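Local coordinates for protein putative hyaluronoglucosaminidase (PDB 6PWI) that probably hydrolyses N-acetylhexosamine linkages in glycans, as a family 84 glycoside hydrolase, this chain holding its N-terminal, catalytic-barrel and following helical parts, at residues 130-135 and 167-172; 394-399 and 426-431; 400-405 and 605-610. All coordinates share one frame; numbering follows the deposited sequence.

Contact 1: residues 130-135 and 167-172; sequences VSVKGN and KELLIE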
loop_
_atom_site.group_PDB
_atom_site.type_symbol
_atom_site.label_atom_id
_atom_site.label_comp_id
_atom_site.label_asym_id
_atom_site.label_seq_id
_atom_site.Cartn_x
_atom_site.Cartn_y
_atom_site.Cartn_z
ATOM N N VAL A 130 -13.904 19.147 5.058
ATOM C CA VAL A 130 -13.141 20.216 4.429
ATOM C C VAL A 130 -14.127 21.181 3.777
ATOM O O VAL A 130 -14.984 20.767 3.002
ATOM C CB VAL A 130 -12.110 19.683 3.414
ATOM C CG1 VAL A 130 -11.311 20.811 2.779
ATOM C CG2 VAL A 130 -11.169 18.669 4.042
ATOM N N SER A 131 -14.012 22.469 4.111
ATOM C CA SER A 131 -14.921 23.462 3.564
ATOM C C SER A 131 -14.139 24.573 2.870
ATOM O O SER A 131 -13.215 25.145 3.447
ATOM C CB SER A 131 -15.822 24.003 4.633
ATOM O OG SER A 131 -16.196 25.334 4.335
ATOM N N VAL A 132 -14.508 24.843 1.615
ATOM C CA VAL A 132 -13.968 25.961 0.857
ATOM C C VAL A 132 -15.138 26.876 0.517
ATOM O O VAL A 132 -16.007 26.504 -0.274
ATOM C CB VAL A 132 -13.211 25.495 -0.406
ATOM C CG1 VAL A 132 -12.790 26.663 -1.282
ATOM C CG2 VAL A 132 -12.003 24.632 -0.065
ATOM N N LYS A 133 -15.161 28.051 1.165
ATOM C CA LYS A 133 -16.258 29.002 1.068
ATOM C C LYS A 133 -15.725 30.417 1.289
ATOM O O LYS A 133 -15.242 30.750 2.377
ATOM C CB LYS A 133 -17.348 28.655 2.086
ATOM C CG LYS A 133 -18.721 29.244 1.796
ATOM C CD LYS A 133 -19.741 28.894 2.857
ATOM C CE LYS A 133 -21.101 29.509 2.605
ATOM N NZ LYS A 133 -22.028 29.225 3.725
ATOM N N GLY A 134 -15.828 31.239 0.236
ATOM C CA GLY A 134 -15.332 32.604 0.246
ATOM C C GLY A 134 -13.838 32.650 0.548
ATOM O O GLY A 134 -13.042 31.980 -0.106
ATOM N N ASN A 135 -13.471 33.427 1.569
ATOM C CA ASN A 135 -12.077 33.588 1.945
ATOM C C ASN A 135 -11.725 32.636 3.090
ATOM O O ASN A 135 -10.681 32.800 3.719
ATOM C CB ASN A 135 -11.782 35.041 2.326
ATOM C CG ASN A 135 -12.623 35.514 3.495
ATOM O OD1 ASN A 135 -13.732 35.025 3.714
ATOM N ND2 ASN A 135 -12.100 36.459 4.259
ATOM N N LYS A 167 -12.137 25.933 -6.524
ATOM C CA LYS A 167 -13.581 25.753 -6.511
ATOM C C LYS A 167 -14.076 25.662 -5.073
ATOM O O LYS A 167 -13.464 24.996 -4.244
ATOM C CB LYS A 167 -13.980 24.473 -7.251
ATOM C CG LYS A 167 -13.607 24.413 -8.725
ATOM C CD LYS A 167 -14.359 23.342 -9.478
ATOM C CE LYS A 167 -14.425 23.609 -10.967
ATOM N NZ LYS A 167 -15.587 22.927 -11.589
ATOM N N GLU A 168 -15.194 26.334 -4.793
ATOM C CA GLU A 168 -15.856 26.218 -3.506
ATOM C C GLU A 168 -16.403 24.801 -3.381
ATOM O O GLU A 168 -17.110 24.340 -4.271
ATOM C CB GLU A 168 -17.034 27.188 -3.420
ATOM C CG GLU A 168 -16.648 28.655 -3.338
ATOM C CD GLU A 168 -17.686 29.517 -2.636
ATOM O OE1 GLU A 168 -18.879 29.155 -2.673
ATOM O OE2 GLU A 168 -17.298 30.541 -2.032
ATOM N N LEU A 169 -16.090 24.121 -2.273
ATOM C CA LEU A 169 -16.494 22.733 -2.117
ATOM C C LEU A 169 -16.706 22.392 -0.644
ATOM O O LEU A 169 -16.290 23.138 0.241
ATOM C CB LEU A 169 -15.429 21.829 -2.752
ATOM C CG LEU A 169 -14.012 21.957 -2.189
ATOM C CD1 LEU A 169 -13.788 20.993 -1.031
ATOM C CD2 LEU A 169 -12.981 21.725 -3.282
ATOM N N LEU A 170 -17.346 21.242 -0.407
ATOM C CA LEU A 170 -17.508 20.685 0.923
ATOM C C LEU A 170 -17.272 19.174 0.871
ATOM O O LEU A 170 -18.047 18.437 0.260
ATOM C CB LEU A 170 -18.913 21.023 1.432
ATOM C CG LEU A 170 -19.282 20.465 2.806
ATOM C CD1 LEU A 170 -18.671 21.300 3.920
ATOM C CD2 LEU A 170 -20.792 20.403 2.969
ATOM N N ILE A 171 -16.177 18.729 1.501
ATOM C CA ILE A 171 -15.870 17.315 1.640
ATOM C C ILE A 171 -16.382 16.863 3.003
ATOM O O ILE A 171 -16.047 17.469 4.018
ATOM C CB ILE A 171 -14.353 17.046 1.501
ATOM C CG1 ILE A 171 -13.793 17.493 0.149
ATOM C CG2 ILE A 171 -14.033 15.582 1.769
ATOM C CD1 ILE A 171 -12.283 17.478 0.080
ATOM N N GLU A 172 -17.192 15.802 3.015
ATOM C CA GLU A 172 -17.564 15.154 4.262
ATOM C C GLU A 172 -17.016 13.728 4.239
ATOM O O GLU A 172 -17.625 12.838 3.647
ATOM C CB GLU A 172 -19.082 15.179 4.465
ATOM C CG GLU A 172 -19.664 16.582 4.580
ATOM C CD GLU A 172 -21.165 16.668 4.329
ATOM O OE1 GLU A 172 -21.562 16.972 3.170
ATOM O OE2 GLU A 172 -21.937 16.432 5.291
#

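Contact 2: residues 394-399 and 426-431; sequences PVNDIN and MQEAQA. With EDO (1,2-ethanediol), chain D.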
loop_
_atom_site.group_PDB
_atom_site.type_symbol
_atom_site.label_atom_id
_atom_site.label_comp_id
_atom_site.label_asym_id
_atom_site.label_seq_id
_atom_site.Cartn_x
_atom_site.Cartn_y
_atom_site.Cartn_z
ATOM N N PRO A 394 1.344 -7.445 -2.391
ATOM C CA PRO A 394 1.956 -8.214 -3.469
ATOM C C PRO A 394 3.280 -8.901 -3.140
ATOM O O PRO A 394 4.152 -8.994 -4.003
ATOM C CB PRO A 394 2.219 -7.066 -4.450
ATOM C CG PRO A 394 2.725 -5.956 -3.556
ATOM C CD PRO A 394 1.906 -6.090 -2.287
ATOM N N VAL A 395 3.406 -9.401 -1.906
ATOM C CA VAL A 395 4.588 -10.141 -1.476
ATOM C C VAL A 395 4.988 -11.148 -2.555
ATOM O O VAL A 395 4.163 -11.929 -3.023
ATOM C CB VAL A 395 4.384 -10.813 -0.097
ATOM C CG1 VAL A 395 3.066 -11.567 0.004
ATOM C CG2 VAL A 395 5.543 -11.722 0.280
ATOM N N ASN A 396 6.274 -11.141 -2.919
ATOM C CA ASN A 396 6.756 -11.960 -4.020
ATOM C C ASN A 396 7.772 -12.995 -3.530
ATOM O O ASN A 396 8.540 -13.524 -4.329
ATOM C CB ASN A 396 7.291 -11.103 -5.176
ATOM C CG ASN A 396 8.499 -10.265 -4.811
ATOM O OD1 ASN A 396 8.880 -10.174 -3.649
ATOM N ND2 ASN A 396 9.113 -9.639 -5.800
ATOM N N ASP A 397 7.770 -13.298 -2.226
ATOM C CA ASP A 397 8.636 -14.352 -1.725
ATOM C C ASP A 397 8.125 -15.694 -2.245
ATOM O O ASP A 397 8.849 -16.693 -2.259
ATOM C CB ASP A 397 8.821 -14.267 -0.206
ATOM C CG ASP A 397 7.543 -14.480 0.582
ATOM O OD1 ASP A 397 6.537 -14.917 -0.037
ATOM O OD2 ASP A 397 7.553 -14.192 1.808
ATOM N N ILE A 398 6.867 -15.685 -2.699
ATOM C CA ILE A 398 6.211 -16.841 -3.286
ATOM C C ILE A 398 6.765 -17.091 -4.690
ATOM O O ILE A 398 6.583 -18.180 -5.230
ATOM C CB ILE A 398 4.679 -16.659 -3.291
ATOM C CG1 ILE A 398 4.234 -15.496 -4.183
ATOM C CG2 ILE A 398 4.138 -16.523 -1.873
ATOM C CD1 ILE A 398 2.760 -15.503 -4.490
ATOM N N ASN A 399 7.431 -16.082 -5.276
ATOM C CA ASN A 399 8.014 -16.178 -6.607
ATOM C C ASN A 399 8.871 -14.947 -6.891
ATOM O O ASN A 399 8.383 -13.941 -7.408
ATOM C CB ASN A 399 6.961 -16.339 -7.709
ATOM C CG ASN A 399 7.571 -16.726 -9.046
ATOM O OD1 ASN A 399 8.792 -16.662 -9.225
ATOM N ND2 ASN A 399 6.735 -17.135 -9.991
ATOM N N MET A 426 6.409 -6.466 -1.533
ATOM C CA MET A 426 7.583 -7.127 -2.090
ATOM C C MET A 426 8.841 -6.624 -1.393
ATOM O O MET A 426 8.827 -5.574 -0.761
ATOM C CB MET A 426 7.727 -6.799 -3.577
ATOM C CG MET A 426 6.543 -7.195 -4.421
ATOM S SD MET A 426 6.779 -6.612 -6.120
ATOM C CE MET A 426 5.925 -5.036 -6.036
ATOM N N GLN A 427 9.949 -7.347 -1.565
ATOM C CA GLN A 427 11.228 -6.839 -1.097
ATOM C C GLN A 427 11.639 -5.624 -1.932
ATOM O O GLN A 427 12.540 -4.881 -1.549
ATOM C CB GLN A 427 12.282 -7.945 -1.089
ATOM C CG GLN A 427 12.751 -8.348 -2.476
ATOM C CD GLN A 427 13.920 -9.298 -2.427
ATOM O OE1 GLN A 427 14.143 -10.004 -1.440
ATOM N NE2 GLN A 427 14.680 -9.323 -3.510
ATOM N N GLU A 428 10.958 -5.425 -3.068
ATOM C CA GLU A 428 11.165 -4.257 -3.912
ATOM C C GLU A 428 10.230 -3.147 -3.440
ATOM O O GLU A 428 9.039 -3.142 -3.768
ATOM C CB GLU A 428 10.937 -4.590 -5.389
ATOM C CG GLU A 428 12.009 -5.479 -5.985
ATOM C CD GLU A 428 11.894 -6.950 -5.623
ATOM O OE1 GLU A 428 10.819 -7.360 -5.141
ATOM O OE2 GLU A 428 12.884 -7.687 -5.815
ATOM N N ALA A 429 10.793 -2.206 -2.674
ATOM C CA ALA A 429 9.994 -1.248 -1.928
ATOM C C ALA A 429 9.255 -0.290 -2.862
ATOM O O ALA A 429 8.041 -0.132 -2.742
ATOM C CB ALA A 429 10.850 -0.531 -0.917
ATOM N N GLN A 430 9.983 0.332 -3.796
ATOM C CA GLN A 430 9.412 1.326 -4.696
ATOM C C GLN A 430 8.298 0.719 -5.551
ATOM O O GLN A 430 7.231 1.311 -5.677
ATOM C CB GLN A 430 10.509 1.971 -5.545
ATOM C CG GLN A 430 11.519 2.767 -4.732
ATOM C CD GLN A 430 10.929 4.044 -4.184
ATOM O OE1 GLN A 430 10.240 4.783 -4.880
ATOM N NE2 GLN A 430 11.196 4.315 -2.918
ATOM N N ALA A 431 8.538 -0.477 -6.110
ATOM C CA ALA A 431 7.561 -1.200 -6.911
ATOM C C ALA A 431 6.288 -1.475 -6.113
ATOM O O ALA A 431 5.207 -1.592 -6.690
ATOM C CB ALA A 431 8.172 -2.477 -7.424
HETATM C C1 EDO D . 3.971 -14.710 2.490
HETATM O O1 EDO D . 5.138 -14.159 3.071
HETATM C C2 EDO D . 3.958 -16.190 2.492
HETATM O O2 EDO D . 4.945 -16.763 1.657
#

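Contact 3: residues 400-405 and 605-610; sequences NKRLLM and RPEPGT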
loop_
_atom_site.group_PDB
_atom_site.type_symbol
_atom_site.label_atom_id
_atom_site.label_comp_id
_atom_site.label_asym_id
_atom_site.label_seq_id
_atom_site.Cartn_x
_atom_site.Cartn_y
_atom_site.Cartn_z
ATOM N N ASN A 400 10.169 -15.061 -6.596
ATOM C CA ASN A 400 11.054 -13.906 -6.597
ATOM C C ASN A 400 11.337 -13.421 -8.015
ATOM O O ASN A 400 11.905 -12.342 -8.190
ATOM C CB ASN A 400 12.325 -14.163 -5.793
ATOM C CG ASN A 400 12.084 -13.943 -4.316
ATOM O OD1 ASN A 400 11.981 -14.911 -3.565
ATOM N ND2 ASN A 400 11.935 -12.684 -3.907
ATOM N N LYS A 401 10.927 -14.217 -9.010
ATOM C CA LYS A 401 11.128 -13.878 -10.406
ATOM C C LYS A 401 10.145 -12.784 -10.816
ATOM O O LYS A 401 10.297 -12.184 -11.879
ATOM C CB LYS A 401 10.978 -15.125 -11.283
ATOM C CG LYS A 401 12.066 -16.177 -11.103
ATOM C CD LYS A 401 12.023 -17.270 -12.149
ATOM C CE LYS A 401 11.485 -18.577 -11.611
ATOM N NZ LYS A 401 10.023 -18.520 -11.374
ATOM N N ARG A 402 9.159 -12.509 -9.952
ATOM C CA ARG A 402 8.053 -11.638 -10.317
ATOM C C ARG A 402 8.170 -10.274 -9.644
ATOM O O ARG A 402 8.600 -10.174 -8.500
ATOM C CB ARG A 402 6.731 -12.283 -9.899
ATOM C CG ARG A 402 6.431 -13.585 -10.621
ATOM C CD ARG A 402 6.230 -13.431 -12.118
ATOM N NE ARG A 402 5.806 -14.752 -12.547
ATOM C CZ ARG A 402 6.605 -15.653 -13.102
ATOM N NH1 ARG A 402 7.862 -15.337 -13.367
ATOM N NH2 ARG A 402 6.136 -16.851 -13.406
ATOM N N LEU A 403 7.815 -9.224 -10.389
ATOM C CA LEU A 403 7.297 -8.006 -9.796
ATOM C C LEU A 403 5.779 -8.098 -9.883
ATOM O O LEU A 403 5.253 -8.532 -10.904
ATOM C CB LEU A 403 7.795 -6.793 -10.584
ATOM C CG LEU A 403 9.273 -6.446 -10.439
ATOM C CD1 LEU A 403 9.562 -5.103 -11.092
ATOM C CD2 LEU A 403 9.701 -6.430 -8.978
ATOM N N LEU A 404 5.083 -7.722 -8.808
ATOM C CA LEU A 404 3.628 -7.774 -8.816
ATOM C C LEU A 404 3.070 -6.359 -8.694
ATOM O O LEU A 404 3.039 -5.793 -7.603
ATOM C CB LEU A 404 3.142 -8.688 -7.684
ATOM C CG LEU A 404 3.720 -10.104 -7.700
ATOM C CD1 LEU A 404 3.278 -10.892 -6.471
ATOM C CD2 LEU A 404 3.330 -10.827 -8.984
ATOM N N MET A 405 2.655 -5.791 -9.831
ATOM C CA MET A 405 2.217 -4.405 -9.866
ATOM C C MET A 405 0.868 -4.288 -10.581
ATOM O O MET A 405 0.587 -3.271 -11.216
ATOM C CB MET A 405 3.250 -3.524 -10.578
ATOM C CG MET A 405 4.613 -3.465 -9.903
ATOM S SD MET A 405 5.831 -2.622 -10.952
ATOM C CE MET A 405 5.865 -1.002 -10.193
ATOM N N ARG A 605 16.577 -14.796 -11.328
ATOM C CA ARG A 605 16.368 -14.413 -12.721
ATOM C C ARG A 605 15.020 -13.702 -12.861
ATOM O O ARG A 605 13.967 -14.319 -12.715
ATOM C CB ARG A 605 16.479 -15.654 -13.616
ATOM C CG ARG A 605 15.932 -15.497 -15.028
ATOM C CD ARG A 605 16.093 -16.761 -15.861
ATOM N NE ARG A 605 15.329 -17.895 -15.351
ATOM C CZ ARG A 605 14.050 -18.147 -15.638
ATOM N NH1 ARG A 605 13.370 -17.334 -16.433
ATOM N NH2 ARG A 605 13.454 -19.211 -15.125
ATOM N N PRO A 606 14.992 -12.376 -13.126
ATOM C CA PRO A 606 13.724 -11.664 -13.265
ATOM C C PRO A 606 13.025 -12.186 -14.512
ATOM O O PRO A 606 13.667 -12.402 -15.544
ATOM C CB PRO A 606 14.121 -10.190 -13.394
ATOM C CG PRO A 606 15.569 -10.221 -13.835
ATOM C CD PRO A 606 16.157 -11.500 -13.279
ATOM N N GLU A 607 11.712 -12.416 -14.381
ATOM C CA GLU A 607 10.934 -13.055 -15.428
ATOM C C GLU A 607 9.554 -12.407 -15.523
ATOM O O GLU A 607 8.565 -12.969 -15.062
ATOM C CB GLU A 607 10.844 -14.559 -15.174
ATOM C CG GLU A 607 10.361 -15.338 -16.378
ATOM C CD GLU A 607 9.998 -16.782 -16.077
ATOM O OE1 GLU A 607 9.356 -17.025 -15.029
ATOM O OE2 GLU A 607 10.360 -17.669 -16.893
ATOM N N PRO A 608 9.443 -11.204 -16.130
ATOM C CA PRO A 608 8.136 -10.625 -16.453
ATOM C C PRO A 608 7.486 -11.262 -17.683
ATOM O O PRO A 608 8.137 -11.983 -18.439
ATOM C CB PRO A 608 8.492 -9.157 -16.737
ATOM C CG PRO A 608 9.896 -9.230 -17.311
ATOM C CD PRO A 608 10.568 -10.335 -16.522
ATOM N N GLY A 609 6.181 -10.997 -17.850
ATOM C CA GLY A 609 5.433 -11.294 -19.062
ATOM C C GLY A 609 5.141 -12.780 -19.249
ATOM O O GLY A 609 5.029 -13.243 -20.383
ATOM N N THR A 610 4.972 -13.504 -18.141
ATOM C CA THR A 610 4.836 -14.950 -18.192
ATOM C C THR A 610 3.410 -15.380 -18.537
ATOM O O THR A 610 3.212 -16.502 -18.991
ATOM C CB THR A 610 5.249 -15.612 -16.868
ATOM O OG1 THR A 610 4.629 -14.907 -15.792
ATOM C CG2 THR A 610 6.744 -15.658 -16.653
HETATM O O HOH W 1 7.406 -18.770 -14.962
#

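Contact 1: residues 130-135 and 167-172
E168 and G134 meet where the strand carrying V130 to K133 gives way to a turn. From E168 CB, which lies 3.4 Å from V132 O, the side chain runs along the neighbouring strand: CG stays near the same carbonyl, CD comes up to the turn, and OE2 accepts the G134 N-H at 2.8 Å. The donor reaches OE2 from above the carboxylate plane, and the bond is nearly straight (168°). With CG anti to the carbonyl carbon (chi1 -70°) and an extended chain beyond it, the carboxylate is carried past K133 CA to the turn.

Behind this side-chain bond the strands pair antiparallel. V130 and I171 form a hydrogen-bonded pair, joined by V130 N to I171 O (2.9 Å) and I171 N to V130 O (2.8 Å); S131 and L170 follow as a non-hydrogen-bonded pair. V132 N donates to L169 O, but the return bond is weak. V130, V132, L169 and I171 share one face, which helix 144-158 covers through L154 and I157. The arrangement is that of neighbouring antiparallel strands in the mixed sheet of the alpha/beta domain, related to glycosyl hydrolase family 20 domain 2, that precedes the catalytic barrel.

Contact 2: residues 394-399 and 426-431
N396 donates from ND2 to E428 OE1, 2.9 Å away, in the one hydrogen bond that joins these two loops directly. The amide reaches the carboxylate on its syn side but 34° out of its plane, and the two flat groups stand almost perpendicular (85°). ND2 also donates to R402 O, its stronger partner, so the amide nitrogen is held between a carboxylate and a backbone carbonyl in a buried setting.

M426 supplies the apolar half of the first shell, crossing both P394 and N396 at about a right angle. Its CB faces N396 OD1 at 3.6 Å. Its CG sits beside the P394 carbonyl oxygen and the N396 amide carbon as well as the proline ring (M426 CG to P394 CG, 4.1 Å), and beyond the bend at chi3 (-94°) the terminal CE reaches the same ring carbon, P394 CG.

Around this first shell the backbone is shaped by a cis peptide bond before P394 and by a type I turn that N396 opens, closed by N399 N to N396 O at 2.9 Å. E428 OE2 receives a weak bond from Q427 NE2, whose stronger partner is P598 O, and M426 O is fixed by the indole N-H of W191. Within the turn D397 binds a neighbouring 1,2-ethanediol, probably from the crystallisation liquor, with one carboxylate oxygen to each hydroxyl, while its OD2 also accepts from Y187 N.

Both segments belong to loops that follow the last two strands of the eight-stranded parallel barrel, 387-391 and 418-423. Residues 426-431 lead into helix 433-444, and helix 540-572 packs against E428 through E545 and W549 and against Q430 through L541 and L542.

Contact 3: residues 400-405 and 605-610
R402 and E607 form the charged link between these loops. R402 NH1 donates to the anti lone pair of E607 OE1 at 2.8 Å, close to the guanidinium plane. The other carboxylate oxygen, E607 OE2, takes R605 NH1 at 3.1 Å from well above the carboxylate plane, so one glutamate joins two arginines in a salt-bridge network. A water bridges R402 NH2 (2.8 Å) and E607 OE1 (2.6 Å), and the R402 guanidinium is fixed further by the carbonyls of D479 and A481.

A single backbone bond crosses as well, E607 N to K401 O at 2.9 Å; W549 of helix 540-572 donates to the same oxygen. These bonds tie a loop between the last two strands of the catalytic (beta/alpha)8 barrel to the C-terminal helical region, across 199 intervening residues.

Packing completes the contact. The K401 chain runs beside R605 O, and its CD lies over one face of the R605 guanidinium, 3.8 Å from R605 NH2, while bends at chi3 (-106°) and chi4 (73°) carry NZ to a hydrogen bond with N399 OD1. The T610 and R402 side chains approach from opposite directions, T610 OG1 lying over one guanidinium face, 3.4 Å from R402 CZ.

Overall arrangement
Contact 1 stands apart, its centre about 40 Å from that of contact 2 and 45 Å from that of contact 3, in the N-terminal alpha/beta domain. It alone pairs regular strands, through a ladder of backbone bonds and an aliphatic face, and is partly buried; contact 3 has a single backbone bond. Contacts 2 and 3 join loops and share one connection, since 394-399 and 400-405 run on directly between strands 387-391 and 418-423; their centres are about 10 Å apart, and both meet W549 of helix 540-572. Contact 2 is buried and combines methionine packing with a hydrogen bond from a neutral amide to a carboxylate, whereas the partly buried contact 3 relies on arginines, a glutamate and a bridging water.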